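Local coordinates for ribosome-inactivating protein 3 (Zea mays, PDB 2PQG) that is a member of the plant ribosome-inactivating protein family and is also known as the B-32 protein, at residues W84-F87 with T93-L96. Residues are numbered along the deposited sequence; the frame is centred on the assembly and turned at random.
Sequences WWEF and THLL
Leu95 N donates to Glu86 OE2 over 2.8 Å with an N-H...O angle of 172°, a nearly straight bond that uses the syn lone pair of OE2, on the side of the other oxygen. The other carboxylate oxygen, Glu86 OE1, accepts Leu96 N at 3.3 Å; this bond is less certain, because OE1 sits too close to a neighbour in the model. As modelled, the carboxylate faces two consecutive backbone N-H groups of a loop segment that has no regular structure of its own. Its reach comes from an extended side chain: CG stands anti to the backbone N (chi1 -163°), with the chain extended beyond CG (chi2 -178°), which carries the carboxylate out from strand 84-86 to the loop.

Leu96 runs back along this arm in the opposite direction, its CD1 lying 3.6 Å from Glu86 CB and 3.7 Å from Glu86 CG. Leu96 CD1 also meets Trp84 CE3 at 3.8 Å, joining the indole to the aliphatic part of the glutamate. Backbone hydrogen bonds join Glu86 to Arg101 and Leu103, which places the contact inside the strand-loop-strand connection from 84-86 to its parallel neighbour 101-102. Glu86 and Leu96 are both buried, and the straight Leu95 bond, with Leu96 N if OE1 is placed correctly, would help to stabilise a charged carboxylate there, while the carboxylate in turn ties the loop backbone to the sheet.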
ATOM      1  N   TRP A  84     -10.399  13.544  -6.327  1.00 22.05           N
ATOM      2  CA  TRP A  84      -9.295  12.595  -6.442  1.00 19.95           C
ATOM      3  C   TRP A  84      -8.007  13.230  -5.976  1.00 18.57           C
ATOM      4  O   TRP A  84      -7.660  14.334  -6.386  1.00 18.83           O
ATOM      5  CB  TRP A  84      -9.112  12.115  -7.882  1.00 16.98           C
ATOM      6  CG  TRP A  84     -10.083  11.052  -8.287  1.00 17.21           C
ATOM      7  CD1 TRP A  84     -11.237  11.224  -8.996  1.00 19.17           C
ATOM      8  CD2 TRP A  84      -9.994   9.649  -7.996  1.00 18.00           C
ATOM      9  NE1 TRP A  84     -11.871  10.018  -9.167  1.00 23.74           N
ATOM     10  CE2 TRP A  84     -11.133   9.035  -8.565  1.00 19.98           C
ATOM     11  CE3 TRP A  84      -9.066   8.855  -7.312  1.00 14.72           C
ATOM     12  CZ2 TRP A  84     -11.369   7.659  -8.468  1.00 17.45           C
ATOM     13  CZ3 TRP A  84      -9.302   7.488  -7.214  1.00 17.49           C
ATOM     14  CH2 TRP A  84     -10.445   6.904  -7.792  1.00 18.82           C
ATOM     15  N   TRP A  85      -7.303  12.516  -5.109  1.00 19.00           N
ATOM     16  CA  TRP A  85      -6.040  12.980  -4.564  1.00 17.14           C
ATOM     17  C   TRP A  85      -4.955  12.044  -5.037  1.00 16.13           C
ATOM     18  O   TRP A  85      -4.968  10.857  -4.715  1.00 12.21           O
ATOM     19  CB  TRP A  85      -6.102  12.971  -3.050  1.00 17.61           C
ATOM     20  CG  TRP A  85      -7.001  14.005  -2.511  1.00 14.79           C
ATOM     21  CD1 TRP A  85      -8.324  13.869  -2.159  1.00 14.03           C
ATOM     22  CD2 TRP A  85      -6.658  15.363  -2.275  1.00 14.12           C
ATOM     23  NE1 TRP A  85      -8.817  15.069  -1.701  1.00  9.71           N
ATOM     24  CE2 TRP A  85      -7.810  16.000  -1.743  1.00 13.64           C
ATOM     25  CE3 TRP A  85      -5.476  16.100  -2.417  1.00  8.08           C
ATOM     26  CZ2 TRP A  85      -7.821  17.359  -1.406  1.00 12.77           C
ATOM     27  CZ3 TRP A  85      -5.490  17.453  -2.078  1.00 15.81           C
ATOM     28  CH2 TRP A  85      -6.651  18.061  -1.558  1.00 12.80           C
ATOM     29  N   GLU A  86      -4.005  12.587  -5.789  1.00 18.77           N
ATOM     30  CA  GLU A  86      -2.927  11.782  -6.348  1.00 20.71           C
ATOM     31  C   GLU A  86      -1.524  12.027  -5.796  1.00 20.69           C
ATOM     32  O   GLU A  86      -1.139  13.157  -5.478  1.00 19.11           O
ATOM     33  CB  GLU A  86      -2.910  11.981  -7.858  1.00 23.81           C
ATOM     34  CG  GLU A  86      -2.134  10.933  -8.612  1.00 29.35           C
ATOM     35  CD  GLU A  86      -2.109  11.207 -10.099  1.00 33.10           C
ATOM     36  OE1 GLU A  86      -2.968  11.985 -10.571  1.00 32.39           O
ATOM     37  OE2 GLU A  86      -1.239  10.638 -10.794  1.00 32.28           O
ATOM     38  N   PHE A  87      -0.761  10.945  -5.692  1.00 24.58           N
ATOM     39  CA  PHE A  87       0.615  11.008  -5.210  1.00 25.85           C
ATOM     40  C   PHE A  87       1.438  11.824  -6.198  1.00 27.92           C
ATOM     41  O   PHE A  87       1.475  11.513  -7.392  1.00 31.04           O
ATOM     42  CB  PHE A  87       1.198   9.597  -5.095  1.00 23.10           C
ATOM     43  CG  PHE A  87       0.901   8.916  -3.792  1.00 18.80           C
ATOM     44  CD1 PHE A  87       0.409   7.618  -3.775  1.00 17.78           C
ATOM     45  CD2 PHE A  87       1.152   9.554  -2.583  1.00 13.25           C
ATOM     46  CE1 PHE A  87       0.178   6.959  -2.577  1.00 17.80           C
ATOM     47  CE2 PHE A  87       0.926   8.906  -1.383  1.00 14.45           C
ATOM     48  CZ  PHE A  87       0.435   7.604  -1.378  1.00 19.66           C
ATOM     49  N   THR A  93       3.171  14.743 -13.723  1.00 36.87           N
ATOM     50  CA  THR A  93       2.141  14.400 -14.686  1.00 36.93           C
ATOM     51  C   THR A  93       1.093  13.494 -14.052  1.00 35.14           C
ATOM     52  O   THR A  93       1.414  12.432 -13.531  1.00 35.18           O
ATOM     53  CB  THR A  93       2.786  13.714 -15.924  1.00 37.96           C
ATOM     54  OG1 THR A  93       3.384  14.722 -16.753  1.00 35.73           O
ATOM     55  CG2 THR A  93       1.760  12.918 -16.727  1.00 34.09           C
ATOM     56  N   HIS A  94      -0.157  13.932 -14.087  1.00 32.64           N
ATOM     57  CA  HIS A  94      -1.245  13.158 -13.513  1.00 27.45           C
ATOM     58  C   HIS A  94      -1.557  11.884 -14.275  1.00 25.47           C
ATOM     59  O   HIS A  94      -1.628  11.890 -15.505  1.00 26.84           O
ATOM     60  CB  HIS A  94      -2.529  13.990 -13.449  1.00 27.88           C
ATOM     61  CG  HIS A  94      -2.649  14.863 -12.239  1.00 26.57           C
ATOM     62  ND1 HIS A  94      -2.591  16.240 -12.297  1.00 27.67           N
ATOM     63  CD2 HIS A  94      -2.826  14.551 -10.935  1.00 25.16           C
ATOM     64  CE1 HIS A  94      -2.724  16.737 -11.079  1.00 26.21           C
ATOM     65  NE2 HIS A  94      -2.868  15.731 -10.235  1.00 28.51           N
ATOM     66  N   LEU A  95      -1.707  10.782 -13.544  1.00 24.34           N
ATOM     67  CA  LEU A  95      -2.096   9.517 -14.160  1.00 24.46           C
ATOM     68  C   LEU A  95      -3.631   9.459 -13.988  1.00 25.21           C
ATOM     69  O   LEU A  95      -4.341   8.903 -14.831  1.00 25.71           O
ATOM     70  CB  LEU A  95      -1.464   8.306 -13.458  1.00 25.90           C
ATOM     71  CG  LEU A  95       0.059   8.230 -13.554  1.00 25.10           C
ATOM     72  CD1 LEU A  95       0.549   7.014 -12.801  1.00 25.44           C
ATOM     73  CD2 LEU A  95       0.488   8.167 -15.016  1.00 21.53           C
ATOM     74  N   LEU A  96      -4.149  10.032 -12.899  1.00 24.11           N
ATOM     75  CA  LEU A  96      -5.590  10.046 -12.647  1.00 23.28           C
ATOM     76  C   LEU A  96      -6.285  11.115 -13.491  1.00 26.00           C
ATOM     77  O   LEU A  96      -5.708  12.162 -13.808  1.00 28.20           O
ATOM     78  CB  LEU A  96      -5.872  10.327 -11.171  1.00 21.91           C
ATOM     79  CG  LEU A  96      -5.169   9.415 -10.155  1.00 26.41           C
ATOM     80  CD1 LEU A  96      -5.652   9.742  -8.734  1.00 24.37           C
ATOM     81  CD2 LEU A  96      -5.456   7.956 -10.491  1.00 23.50           C
TER